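Local coordinates for protein DNA alpha-glucosyltransferase (Enterobacteria phage T4, PDB 1Y6F) that belongs to the GT-B class of glycosyltransferases, built from two Rossmann-like domains that face each other across a ligand-binding cleft, at residues M10-E15 / K45-T50; V19-L24 / S51-K56; I80-S85 / V113-D118. All coordinates share one frame; numbering follows the deposited sequence.

The three contacts illustrate how one Rossmann-like domain changes its chemistry from sheet to cleft. Interaction 3 is core: two neighbouring parallel strands held by backbone hydrogen bonds and aliphatic packing. Interaction 1, also largely buried, joins loops that follow two other strands of the same sheet; no direct hydrogen bond crosses it, and a phenylalanine ring does most of the work. Interaction 2, only partly buried, sets the helix after the first loop against the continuation of the second, again without a cross-segment hydrogen bond. Interactions 1 and 2 meet at E15 and T20, interactions 1 and 3 at R12 and S85, and all three reach the same uridine-5'-diphosphate-glucose.

Interaction 1 (M10-E15 / K45-T50); sequences MARGLE and KSFTRT. With UPG (uridine-5'-diphosphate-glucose), chain E.
F47 turns one ring face to E15 and stands beside R12, and the way these three side chains are turned organises the contact between two loops that follow strands 5-10 and 36-42. E15 CB sits over one face of the ring, 4.1 Å from the F47 centroid and 18° off the ring normal, a CH-pi contact displaced toward the rim. The R12 guanidinium stands almost perpendicular to the ring, with R12 NE 4.1 Å from F47 CE2. It gets there because R12 is extended, CG opposite the backbone N (chi1 178°), while its carbonyl R12 O approaches the ring edge, 3.7 Å from F47 CE1. L14 CD2 rests 3.6 Å from T50 O. A water donates to K45 O at 2.8 Å and weakly accepts from L14 N.

R49 packs its CB 3.6 Å from E15 O, then bends at chi3 to bring its guanidinium to the uracil of uridine-5'-diphosphate-glucose. R49 NH2 donates to the ligand's O4 at 2.6 Å and NE adds a weak bond to the same atom, while ligand C5 lies over the guanidinium face. A salt bridge to E238 and a bond to G236 O further fix the orientation of R49.

E15 turns its carboxylate from F47 to C17 N and, in a probable hydrogen bond, T20 OG1; R12 has a long, weak ion pair with a phosphate of the bound nucleic acid. The loops meet mostly through carbon, with one water bridge and no direct hydrogen bond, whereas charged ends reach ligand, nucleic acid, C17 and T20, probably letting the same loops help shape two binding surfaces.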
loop_
_atom_site.group_PDB
_atom_site.type_symbol
_atom_site.label_atom_id
_atom_site.label_comp_id
_atom_site.label_asym_id
_atom_site.label_seq_id
_atom_site.Cartn_x
_atom_site.Cartn_y
_atom_site.Cartn_z
ATOM N N MET C 10 -4.245 12.734 -8.838
ATOM C CA MET C 10 -5.082 11.663 -8.308
ATOM C C MET C 10 -6.536 12.086 -8.540
ATOM O O MET C 10 -7.120 12.834 -7.751
ATOM C CB MET C 10 -4.808 11.479 -6.826
ATOM C CG MET C 10 -3.400 11.005 -6.513
ATOM S SD MET C 10 -3.186 10.769 -4.732
ATOM C CE MET C 10 -2.851 12.447 -4.246
ATOM N N ALA C 11 -7.107 11.616 -9.641
ATOM C CA ALA C 11 -8.467 11.972 -10.006
ATOM C C ALA C 11 -9.552 11.297 -9.171
ATOM O O ALA C 11 -10.693 11.743 -9.165
ATOM C CB ALA C 11 -8.687 11.689 -11.493
ATOM N N ARG C 12 -9.211 10.219 -8.475
ATOM C CA ARG C 12 -10.199 9.534 -7.642
ATOM C C ARG C 12 -10.414 10.369 -6.379
ATOM O O ARG C 12 -11.490 10.354 -5.780
ATOM C CB ARG C 12 -9.715 8.115 -7.264
ATOM C CG ARG C 12 -10.682 7.345 -6.349
ATOM C CD ARG C 12 -10.123 6.003 -5.859
ATOM N NE ARG C 12 -11.046 5.331 -4.936
ATOM C CZ ARG C 12 -10.739 4.272 -4.183
ATOM N NH1 ARG C 12 -9.522 3.740 -4.231
ATOM N NH2 ARG C 12 -11.648 3.747 -3.369
ATOM N N GLY C 13 -9.376 11.110 -6.003
ATOM C CA GLY C 13 -9.411 11.940 -4.817
ATOM C C GLY C 13 -8.295 11.460 -3.909
ATOM O O GLY C 13 -7.570 10.543 -4.275
ATOM N N LEU C 14 -8.132 12.067 -2.740
ATOM C CA LEU C 14 -7.087 11.619 -1.837
ATOM C C LEU C 14 -7.701 10.633 -0.833
ATOM O O LEU C 14 -8.289 11.040 0.162
ATOM C CB LEU C 14 -6.473 12.820 -1.128
ATOM C CG LEU C 14 -5.084 12.558 -0.545
ATOM C CD1 LEU C 14 -4.238 13.815 -0.654
ATOM C CD2 LEU C 14 -5.209 12.080 0.888
ATOM N N GLU C 15 -7.555 9.334 -1.107
ATOM C CA GLU C 15 -8.138 8.294 -0.258
ATOM C C GLU C 15 -7.412 7.922 1.033
ATOM O O GLU C 15 -8.022 7.392 1.961
ATOM C CB GLU C 15 -8.401 7.015 -1.079
ATOM C CG GLU C 15 -7.528 6.821 -2.312
ATOM C CD GLU C 15 -6.057 6.599 -1.992
ATOM O OE1 GLU C 15 -5.689 5.500 -1.527
ATOM O OE2 GLU C 15 -5.266 7.534 -2.212
ATOM N N LYS C 45 -15.085 13.825 -4.402
ATOM C CA LYS C 45 -15.488 12.779 -3.465
ATOM C C LYS C 45 -14.539 12.800 -2.270
ATOM O O LYS C 45 -13.332 12.970 -2.431
ATOM C CB LYS C 45 -15.443 11.401 -4.125
ATOM C CG LYS C 45 -15.718 10.281 -3.145
ATOM C CD LYS C 45 -15.731 8.932 -3.820
ATOM C CE LYS C 45 -16.228 7.867 -2.852
ATOM N NZ LYS C 45 -16.389 6.546 -3.521
ATOM N N SER C 46 -15.079 12.624 -1.069
ATOM C CA SER C 46 -14.250 12.651 0.131
ATOM C C SER C 46 -14.022 11.261 0.723
ATOM O O SER C 46 -14.729 10.305 0.385
ATOM C CB SER C 46 -14.883 13.567 1.180
ATOM O OG SER C 46 -14.008 13.740 2.279
ATOM N N PHE C 47 -13.024 11.153 1.599
ATOM C CA PHE C 47 -12.703 9.877 2.228
ATOM C C PHE C 47 -12.371 9.988 3.715
ATOM O O PHE C 47 -11.822 10.989 4.185
ATOM C CB PHE C 47 -11.536 9.199 1.502
ATOM C CG PHE C 47 -11.806 8.928 0.055
ATOM C CD1 PHE C 47 -11.748 9.957 -0.878
ATOM C CD2 PHE C 47 -12.168 7.650 -0.372
ATOM C CE1 PHE C 47 -12.049 9.722 -2.216
ATOM C CE2 PHE C 47 -12.474 7.398 -1.711
ATOM C CZ PHE C 47 -12.417 8.434 -2.636
ATOM N N THR C 48 -12.707 8.927 4.434
ATOM C CA THR C 48 -12.483 8.818 5.864
ATOM C C THR C 48 -11.006 8.977 6.203
ATOM O O THR C 48 -10.608 9.872 6.957
ATOM C CB THR C 48 -12.918 7.424 6.358
ATOM O OG1 THR C 48 -14.016 6.958 5.563
ATOM C CG2 THR C 48 -13.338 7.473 7.821
ATOM N N ARG C 49 -10.203 8.091 5.620
ATOM C CA ARG C 49 -8.764 8.024 5.849
ATOM C C ARG C 49 -7.940 9.088 5.133
ATOM O O ARG C 49 -6.794 8.848 4.767
ATOM C CB ARG C 49 -8.290 6.625 5.454
ATOM C CG ARG C 49 -9.458 5.652 5.351
ATOM C CD ARG C 49 -9.043 4.219 5.123
ATOM N NE ARG C 49 -8.454 3.626 6.316
ATOM C CZ ARG C 49 -8.551 2.337 6.624
ATOM N NH1 ARG C 49 -9.214 1.505 5.829
ATOM N NH2 ARG C 49 -7.984 1.875 7.725
ATOM N N THR C 50 -8.522 10.271 4.965
ATOM C CA THR C 50 -7.872 11.387 4.282
ATOM C C THR C 50 -6.672 11.997 5.000
ATOM O O THR C 50 -5.861 12.683 4.381
ATOM C CB THR C 50 -8.893 12.519 4.015
ATOM O OG1 THR C 50 -8.215 13.670 3.492
ATOM C CG2 THR C 50 -9.616 12.899 5.312
HETATM N N1 UPG E . -2.675 3.277 6.134
HETATM C C2 UPG E . -2.816 4.291 7.057
HETATM N N3 UPG E . -3.999 4.278 7.749
HETATM C C4 UPG E . -5.024 3.368 7.620
HETATM C C5 UPG E . -4.787 2.332 6.666
HETATM C C6 UPG E . -3.646 2.321 5.975
HETATM O O2 UPG E . -1.957 5.134 7.251
HETATM O O4 UPG E . -6.054 3.528 8.267
HETATM C C1C UPG E . -1.467 3.277 5.303
HETATM C C2C UPG E . -0.567 2.051 5.420
HETATM O O2C UPG E . 0.350 2.229 6.475
HETATM C C3C UPG E . 0.119 2.072 4.056
HETATM C C4C UPG E . -1.010 2.513 3.135
HETATM O O4C UPG E . -1.891 3.319 3.957
HETATM O O3C UPG E . 1.150 3.053 4.043
HETATM C C5C UPG E . -1.802 1.389 2.507
HETATM O O5C UPG E . -1.073 0.849 1.415
HETATM P PA UPG E . -1.011 -0.712 1.126
HETATM O O1A UPG E . -0.356 -0.853 -0.190
HETATM O O2A UPG E . -0.415 -1.380 2.311
HETATM O O3A UPG E . -2.576 -1.167 1.036
HETATM P PB UPG E . -3.756 -0.723 0.001
HETATM O O1B UPG E . -4.498 -1.944 -0.378
HETATM O O2B UPG E . -4.483 0.389 0.644
HETATM O O3B UPG E . -2.949 -0.187 -1.270
HETATM C "C1'" UPG E . -3.330 -0.329 -2.681
HETATM C "C2'" UPG E . -3.305 -1.759 -3.226
HETATM C "C3'" UPG E . -1.903 -2.323 -2.968
HETATM C "C4'" UPG E . -0.851 -1.451 -3.680
HETATM C "C5'" UPG E . -1.024 0.043 -3.326
HETATM C "C6'" UPG E . -0.189 0.959 -4.207
HETATM O "O2'" UPG E . -4.304 -2.554 -2.607
HETATM O "O3'" UPG E . -1.814 -3.668 -3.421
HETATM O "O4'" UPG E . 0.449 -1.877 -3.288
HETATM O "O5'" UPG E . -2.413 0.467 -3.463
HETATM O "O6'" UPG E . 0.251 0.301 -5.392
HETATM O O HOH W 1 -10.791 13.832 -1.578
#

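Interaction 2 (V19-L24 / S51-K56). With UPG (uridine-5'-diphosphate-glucose), chain E.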
loop_
_atom_site.group_PDB
_atom_site.type_symbol
_atom_site.label_atom_id
_atom_site.label_comp_id
_atom_site.label_asym_id
_atom_site.label_seq_id
_atom_site.Cartn_x
_atom_site.Cartn_y
_atom_site.Cartn_z
ATOM N N VAL C 19 -2.551 4.275 -2.932
ATOM C CA VAL C 19 -2.356 5.260 -3.978
ATOM C C VAL C 19 -1.841 6.581 -3.412
ATOM O O VAL C 19 -0.948 7.203 -3.991
ATOM C CB VAL C 19 -3.660 5.507 -4.721
ATOM C CG1 VAL C 19 -3.488 6.662 -5.692
ATOM C CG2 VAL C 19 -4.081 4.229 -5.455
ATOM N N THR C 20 -2.400 7.013 -2.286
ATOM C CA THR C 20 -1.958 8.259 -1.670
ATOM C C THR C 20 -0.513 8.096 -1.205
ATOM O O THR C 20 0.305 8.990 -1.369
ATOM C CB THR C 20 -2.840 8.643 -0.446
ATOM O OG1 THR C 20 -4.138 9.056 -0.894
ATOM C CG2 THR C 20 -2.207 9.784 0.328
ATOM N N LYS C 21 -0.200 6.939 -0.641
ATOM C CA LYS C 21 1.146 6.689 -0.161
ATOM C C LYS C 21 2.138 6.644 -1.320
ATOM O O LYS C 21 3.254 7.143 -1.207
ATOM C CB LYS C 21 1.184 5.377 0.622
ATOM C CG LYS C 21 2.559 4.973 1.119
ATOM C CD LYS C 21 3.150 6.021 2.048
ATOM C CE LYS C 21 4.426 5.502 2.698
ATOM N NZ LYS C 21 5.044 6.517 3.604
ATOM N N PHE C 22 1.732 6.069 -2.445
ATOM C CA PHE C 22 2.643 5.975 -3.589
ATOM C C PHE C 22 2.957 7.360 -4.115
ATOM O O PHE C 22 4.101 7.668 -4.405
ATOM C CB PHE C 22 2.021 5.122 -4.703
ATOM C CG PHE C 22 2.803 5.114 -5.981
ATOM C CD1 PHE C 22 3.932 4.320 -6.118
ATOM C CD2 PHE C 22 2.383 5.875 -7.068
ATOM C CE1 PHE C 22 4.634 4.270 -7.331
ATOM C CE2 PHE C 22 3.078 5.839 -8.293
ATOM C CZ PHE C 22 4.203 5.034 -8.424
ATOM N N SER C 23 1.933 8.198 -4.225
ATOM C CA SER C 23 2.101 9.560 -4.729
ATOM C C SER C 23 3.058 10.361 -3.872
ATOM O O SER C 23 3.953 11.030 -4.383
ATOM C CB SER C 23 0.754 10.283 -4.781
ATOM O OG SER C 23 -0.198 9.556 -5.548
ATOM N N LEU C 24 2.870 10.285 -2.561
ATOM C CA LEU C 24 3.721 11.017 -1.643
ATOM C C LEU C 24 5.145 10.525 -1.736
ATOM O O LEU C 24 6.103 11.310 -1.644
ATOM C CB LEU C 24 3.235 10.844 -0.208
ATOM C CG LEU C 24 1.874 11.433 0.147
ATOM C CD1 LEU C 24 1.714 11.379 1.655
ATOM C CD2 LEU C 24 1.771 12.865 -0.343
ATOM N N SER C 51 -6.545 11.749 6.297
ATOM C CA SER C 51 -5.435 12.330 7.057
ATOM C C SER C 51 -4.374 11.318 7.515
ATOM O O SER C 51 -3.438 11.663 8.239
ATOM C CB SER C 51 -5.994 13.070 8.277
ATOM O OG SER C 51 -7.013 13.978 7.894
ATOM N N SER C 52 -4.523 10.071 7.094
ATOM C CA SER C 52 -3.582 9.030 7.460
ATOM C C SER C 52 -2.129 9.415 7.191
ATOM O O SER C 52 -1.225 9.006 7.922
ATOM C CB SER C 52 -3.928 7.760 6.700
ATOM O OG SER C 52 -5.175 7.248 7.136
ATOM N N HIS C 53 -1.900 10.191 6.136
ATOM C CA HIS C 53 -0.545 10.631 5.799
ATOM C C HIS C 53 -0.500 12.152 5.835
ATOM O O HIS C 53 -1.517 12.803 5.621
ATOM C CB HIS C 53 -0.164 10.143 4.408
ATOM C CG HIS C 53 -0.414 8.687 4.190
ATOM N ND1 HIS C 53 -1.664 8.178 3.912
ATOM C CD2 HIS C 53 0.420 7.623 4.243
ATOM C CE1 HIS C 53 -1.591 6.863 3.804
ATOM N NE2 HIS C 53 -0.338 6.502 4.002
ATOM N N ASP C 54 0.660 12.729 6.115
ATOM C CA ASP C 54 0.749 14.187 6.155
ATOM C C ASP C 54 1.070 14.755 4.778
ATOM O O ASP C 54 2.193 14.635 4.284
ATOM C CB ASP C 54 1.801 14.654 7.162
ATOM C CG ASP C 54 1.953 16.169 7.172
ATOM O OD1 ASP C 54 2.564 16.711 6.221
ATOM O OD2 ASP C 54 1.448 16.817 8.119
ATOM N N HIS C 55 0.069 15.390 4.178
ATOM C CA HIS C 55 0.177 15.971 2.843
ATOM C C HIS C 55 -0.466 17.365 2.823
ATOM O O HIS C 55 -0.195 18.176 1.937
ATOM C CB HIS C 55 -0.604 15.101 1.877
ATOM C CG HIS C 55 -2.057 15.065 2.200
ATOM N ND1 HIS C 55 -2.565 14.290 3.220
ATOM C CD2 HIS C 55 -3.087 15.818 1.749
ATOM C CE1 HIS C 55 -3.846 14.569 3.384
ATOM N NE2 HIS C 55 -4.188 15.494 2.505
ATOM N N LYS C 56 -1.345 17.608 3.792
ATOM C CA LYS C 56 -2.093 18.860 3.919
ATOM C C LYS C 56 -1.357 20.175 3.658
ATOM O O LYS C 56 -1.969 21.139 3.200
ATOM C CB LYS C 56 -2.764 18.912 5.298
ATOM C CG LYS C 56 -4.285 18.846 5.244
ATOM C CD LYS C 56 -4.883 18.365 6.557
ATOM C CE LYS C 56 -4.706 16.852 6.753
ATOM N NZ LYS C 56 -5.485 16.032 5.772
HETATM N N1 UPG E . -2.675 3.277 6.134
HETATM C C2 UPG E . -2.816 4.291 7.057
HETATM N N3 UPG E . -3.999 4.278 7.749
HETATM C C4 UPG E . -5.024 3.368 7.620
HETATM C C5 UPG E . -4.787 2.332 6.666
HETATM C C6 UPG E . -3.646 2.321 5.975
HETATM O O2 UPG E . -1.957 5.134 7.251
HETATM O O4 UPG E . -6.054 3.528 8.267
HETATM C C1C UPG E . -1.467 3.277 5.303
HETATM C C2C UPG E . -0.567 2.051 5.420
HETATM O O2C UPG E . 0.350 2.229 6.475
HETATM C C3C UPG E . 0.119 2.072 4.056
HETATM C C4C UPG E . -1.010 2.513 3.135
HETATM O O4C UPG E . -1.891 3.319 3.957
HETATM O O3C UPG E . 1.150 3.053 4.043
HETATM C C5C UPG E . -1.802 1.389 2.507
HETATM O O5C UPG E . -1.073 0.849 1.415
HETATM P PA UPG E . -1.011 -0.712 1.126
HETATM O O1A UPG E . -0.356 -0.853 -0.190
HETATM O O2A UPG E . -0.415 -1.380 2.311
HETATM O O3A UPG E . -2.576 -1.167 1.036
HETATM P PB UPG E . -3.756 -0.723 0.001
HETATM O O1B UPG E . -4.498 -1.944 -0.378
HETATM O O2B UPG E . -4.483 0.389 0.644
HETATM O O3B UPG E . -2.949 -0.187 -1.270
HETATM C "C1'" UPG E . -3.330 -0.329 -2.681
HETATM C "C2'" UPG E . -3.305 -1.759 -3.226
HETATM C "C3'" UPG E . -1.903 -2.323 -2.968
HETATM C "C4'" UPG E . -0.851 -1.451 -3.680
HETATM C "C5'" UPG E . -1.024 0.043 -3.326
HETATM C "C6'" UPG E . -0.189 0.959 -4.207
HETATM O "O2'" UPG E . -4.304 -2.554 -2.607
HETATM O "O3'" UPG E . -1.814 -3.668 -3.421
HETATM O "O4'" UPG E . 0.449 -1.877 -3.288
HETATM O "O5'" UPG E . -2.413 0.467 -3.463
HETATM O "O6'" UPG E . 0.251 0.301 -5.392
#
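Helix 18-32, the first helix of the amino-terminal Rossmann-like domain, presents T20, K21 and L24 to H53 and H55 in the loop between strands 36-42 and 60-62, at the side of the ligand cleft. T20 and L24 cross H53 at a slant and K21 at about a right angle. L24 CD1 comes within 3.6 Å of H53 CB, K21 CD lies 3.9 Å from H53 CD2, and T20 CG2 is 4.0 Å from H53 ND1. T20 can offer this methyl because its hydroxyl is turned the other way, toward E15. The other branch of L24 extends the contact, with CD2 3.9 Å from H55 CB.

The helix thus grips the loop mostly through carbon, and a hydrogen bond within the loop helps to hold its bend. H55 CG lies between its backbone N and carbonyl carbon (chi1 63°), which folds the ring back so that ND1 donates to H53 O at 3.0 Å from above the carbonyl plane. S52 OG is hydrogen-bonded to Y278 O across the cleft. The H53 ring edge faces uridine-5'-diphosphate-glucose: ribose O4C lies in the ring plane, 3.5 Å from NE2, whereas the buried ND1 has no polar partner in the model.

Interaction 3 (I80-S85 / V113-D118); sequences ILIINS and VVYQHD. With UPG (uridine-5'-diphosphate-glucose), chain E.
L81 and V113 join two adjacent strands: V113 N donates to L81 O at 2.6 Å, nearly straight at 174°. V113 O then takes I83 N at 2.9 Å, and I83 O receives Y115 N at 3.2 Å. I82 points its own N-H away, to strand 5-10 on its far side, but its CA-H still serves this interface, as I82 CA lies 3.2 Å from V113 O with an angle of 149° at the hydrogen. I80 likewise bonds R5 and C7 through its backbone, so I80 and I82 turn to strand 5-10, L81 and I83 to strand 111-115.

The two strands belong to a beta-alpha-beta unit, in which helix 93-102 carries the chain over from strand 80-85 to strand 111-115, and they lie inside the parallel sheet of a Rossmann-like domain. On the face with I82 and V113, these side chains run side by side, with I82 CG1 3.8 Å from V113 CB, and the I82 methyl CG2 reaches obliquely to the Y115 ring. I83 and V114 pair on the other face.

Between N84 and H117 a water takes the place of direct backbone bonds. It donates to N84 O at 2.7 Å and accepts from H117 N at 3.0 Å; Y115 O is a further, longer acceptor, and the water has other acceptors nearby, so it cannot donate to all of them at once. H117 CG stands opposite the carbonyl carbon (chi1 -61°), which swings the imidazole back toward N84, whose O meets the ring edge in plane. At another edge position, H117 ND1 shares a hydrogen bond of 3.2 Å with O6' of uridine-5'-diphosphate-glucose, and either atom could be the donor.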
loop_
_atom_site.group_PDB
_atom_site.type_symbol
_atom_site.label_atom_id
_atom_site.label_comp_id
_atom_site.label_asym_id
_atom_site.label_seq_id
_atom_site.Cartn_x
_atom_site.Cartn_y
_atom_site.Cartn_z
ATOM N N ILE C 80 5.925 16.326 -17.176
ATOM C CA ILE C 80 5.424 14.970 -16.983
ATOM C C ILE C 80 4.188 14.996 -16.103
ATOM O O ILE C 80 4.216 15.512 -14.984
ATOM C CB ILE C 80 6.477 14.102 -16.293
ATOM C CG1 ILE C 80 7.742 14.047 -17.145
ATOM C CG2 ILE C 80 5.932 12.730 -16.047
ATOM C CD1 ILE C 80 8.869 13.334 -16.479
ATOM N N LEU C 81 3.099 14.446 -16.617
ATOM C CA LEU C 81 1.842 14.387 -15.885
ATOM C C LEU C 81 1.653 12.925 -15.537
ATOM O O LEU C 81 1.596 12.059 -16.422
ATOM C CB LEU C 81 0.682 14.840 -16.763
ATOM C CG LEU C 81 -0.590 15.328 -16.076
ATOM C CD1 LEU C 81 -1.790 14.676 -16.743
ATOM C CD2 LEU C 81 -0.540 15.032 -14.591
ATOM N N ILE C 82 1.563 12.664 -14.241
ATOM C CA ILE C 82 1.404 11.321 -13.730
ATOM C C ILE C 82 0.041 11.164 -13.067
ATOM O O ILE C 82 -0.218 11.762 -12.029
ATOM C CB ILE C 82 2.510 11.042 -12.709
ATOM C CG1 ILE C 82 3.860 10.994 -13.423
ATOM C CG2 ILE C 82 2.232 9.781 -11.962
ATOM C CD1 ILE C 82 5.030 10.772 -12.488
ATOM N N ILE C 83 -0.833 10.367 -13.674
ATOM C CA ILE C 83 -2.166 10.137 -13.124
ATOM C C ILE C 83 -2.187 8.799 -12.383
ATOM O O ILE C 83 -1.963 7.749 -12.989
ATOM C CB ILE C 83 -3.199 10.128 -14.250
ATOM C CG1 ILE C 83 -3.078 11.423 -15.056
ATOM C CG2 ILE C 83 -4.594 9.969 -13.693
ATOM C CD1 ILE C 83 -4.095 11.548 -16.194
ATOM N N ASN C 84 -2.442 8.830 -11.073
ATOM C CA ASN C 84 -2.459 7.600 -10.275
ATOM C C ASN C 84 -3.838 7.024 -9.965
ATOM O O ASN C 84 -3.959 5.897 -9.482
ATOM C CB ASN C 84 -1.689 7.806 -8.962
ATOM C CG ASN C 84 -0.196 7.992 -9.184
ATOM O OD1 ASN C 84 0.469 7.133 -9.757
ATOM N ND2 ASN C 84 0.335 9.114 -8.730
ATOM N N SER C 85 -4.879 7.785 -10.254
ATOM C CA SER C 85 -6.232 7.334 -9.980
ATOM C C SER C 85 -7.170 8.149 -10.847
ATOM O O SER C 85 -6.843 9.285 -11.203
ATOM C CB SER C 85 -6.557 7.549 -8.499
ATOM O OG SER C 85 -6.539 8.930 -8.153
ATOM N N VAL C 113 1.916 9.998 -17.978
ATOM C CA VAL C 113 2.238 8.712 -17.393
ATOM C C VAL C 113 1.072 8.213 -16.559
ATOM O O VAL C 113 0.536 8.951 -15.735
ATOM C CB VAL C 113 3.472 8.818 -16.489
ATOM C CG1 VAL C 113 3.752 7.482 -15.811
ATOM C CG2 VAL C 113 4.664 9.267 -17.303
ATOM N N VAL C 114 0.685 6.958 -16.771
ATOM C CA VAL C 114 -0.425 6.374 -16.033
ATOM C C VAL C 114 -0.076 5.116 -15.254
ATOM O O VAL C 114 0.434 4.147 -15.815
ATOM C CB VAL C 114 -1.569 6.024 -16.953
ATOM C CG1 VAL C 114 -2.510 5.060 -16.251
ATOM C CG2 VAL C 114 -2.300 7.286 -17.352
ATOM N N TYR C 115 -0.372 5.136 -13.958
ATOM C CA TYR C 115 -0.111 4.000 -13.092
ATOM C C TYR C 115 -1.455 3.422 -12.709
ATOM O O TYR C 115 -2.379 4.161 -12.352
ATOM C CB TYR C 115 0.616 4.432 -11.810
ATOM C CG TYR C 115 2.096 4.696 -11.954
ATOM C CD1 TYR C 115 3.030 3.723 -11.626
ATOM C CD2 TYR C 115 2.563 5.935 -12.371
ATOM C CE1 TYR C 115 4.388 3.980 -11.697
ATOM C CE2 TYR C 115 3.926 6.202 -12.447
ATOM C CZ TYR C 115 4.833 5.224 -12.105
ATOM O OH TYR C 115 6.188 5.504 -12.145
ATOM N N GLN C 116 -1.573 2.104 -12.809
ATOM C CA GLN C 116 -2.794 1.416 -12.428
ATOM C C GLN C 116 -2.416 0.674 -11.149
ATOM O O GLN C 116 -1.644 -0.278 -11.189
ATOM C CB GLN C 116 -3.235 0.435 -13.521
ATOM C CG GLN C 116 -4.413 -0.431 -13.113
ATOM C CD GLN C 116 -5.525 0.367 -12.423
ATOM O OE1 GLN C 116 -6.193 1.209 -13.040
ATOM N NE2 GLN C 116 -5.717 0.109 -11.127
ATOM N N HIS C 117 -2.959 1.125 -10.019
ATOM C CA HIS C 117 -2.651 0.540 -8.713
ATOM C C HIS C 117 -3.571 -0.554 -8.182
ATOM O O HIS C 117 -3.280 -1.149 -7.153
ATOM C CB HIS C 117 -2.583 1.659 -7.685
ATOM C CG HIS C 117 -1.527 2.672 -7.984
ATOM N ND1 HIS C 117 -0.198 2.464 -7.693
ATOM C CD2 HIS C 117 -1.602 3.899 -8.550
ATOM C CE1 HIS C 117 0.503 3.522 -8.059
ATOM N NE2 HIS C 117 -0.325 4.407 -8.584
ATOM N N ASP C 118 -4.673 -0.820 -8.875
ATOM C CA ASP C 118 -5.623 -1.839 -8.436
ATOM C C ASP C 118 -5.286 -3.241 -8.933
ATOM O O ASP C 118 -4.455 -3.414 -9.823
ATOM C CB ASP C 118 -7.017 -1.442 -8.885
ATOM C CG ASP C 118 -7.457 -0.135 -8.274
ATOM O OD1 ASP C 118 -8.303 0.555 -8.888
ATOM O OD2 ASP C 118 -6.955 0.194 -7.171
HETATM N N1 UPG E . -2.675 3.277 6.134
HETATM C C2 UPG E . -2.816 4.291 7.057
HETATM N N3 UPG E . -3.999 4.278 7.749
HETATM C C4 UPG E . -5.024 3.368 7.620
HETATM C C5 UPG E . -4.787 2.332 6.666
HETATM C C6 UPG E . -3.646 2.321 5.975
HETATM O O2 UPG E . -1.957 5.134 7.251
HETATM O O4 UPG E . -6.054 3.528 8.267
HETATM C C1C UPG E . -1.467 3.277 5.303
HETATM C C2C UPG E . -0.567 2.051 5.420
HETATM O O2C UPG E . 0.350 2.229 6.475
HETATM C C3C UPG E . 0.119 2.072 4.056
HETATM C C4C UPG E . -1.010 2.513 3.135
HETATM O O4C UPG E . -1.891 3.319 3.957
HETATM O O3C UPG E . 1.150 3.053 4.043
HETATM C C5C UPG E . -1.802 1.389 2.507
HETATM O O5C UPG E . -1.073 0.849 1.415
HETATM P PA UPG E . -1.011 -0.712 1.126
HETATM O O1A UPG E . -0.356 -0.853 -0.190
HETATM O O2A UPG E . -0.415 -1.380 2.311
HETATM O O3A UPG E . -2.576 -1.167 1.036
HETATM P PB UPG E . -3.756 -0.723 0.001
HETATM O O1B UPG E . -4.498 -1.944 -0.378
HETATM O O2B UPG E . -4.483 0.389 0.644
HETATM O O3B UPG E . -2.949 -0.187 -1.270
HETATM C "C1'" UPG E . -3.330 -0.329 -2.681
HETATM C "C2'" UPG E . -3.305 -1.759 -3.226
HETATM C "C3'" UPG E . -1.903 -2.323 -2.968
HETATM C "C4'" UPG E . -0.851 -1.451 -3.680
HETATM C "C5'" UPG E . -1.024 0.043 -3.326
HETATM C "C6'" UPG E . -0.189 0.959 -4.207
HETATM O "O2'" UPG E . -4.304 -2.554 -2.607
HETATM O "O3'" UPG E . -1.814 -3.668 -3.421
HETATM O "O4'" UPG E . 0.449 -1.877 -3.288
HETATM O "O5'" UPG E . -2.413 0.467 -3.463
HETATM O "O6'" UPG E . 0.251 0.301 -5.392
HETATM O O HOH W 2 -4.797 3.438 -10.278
#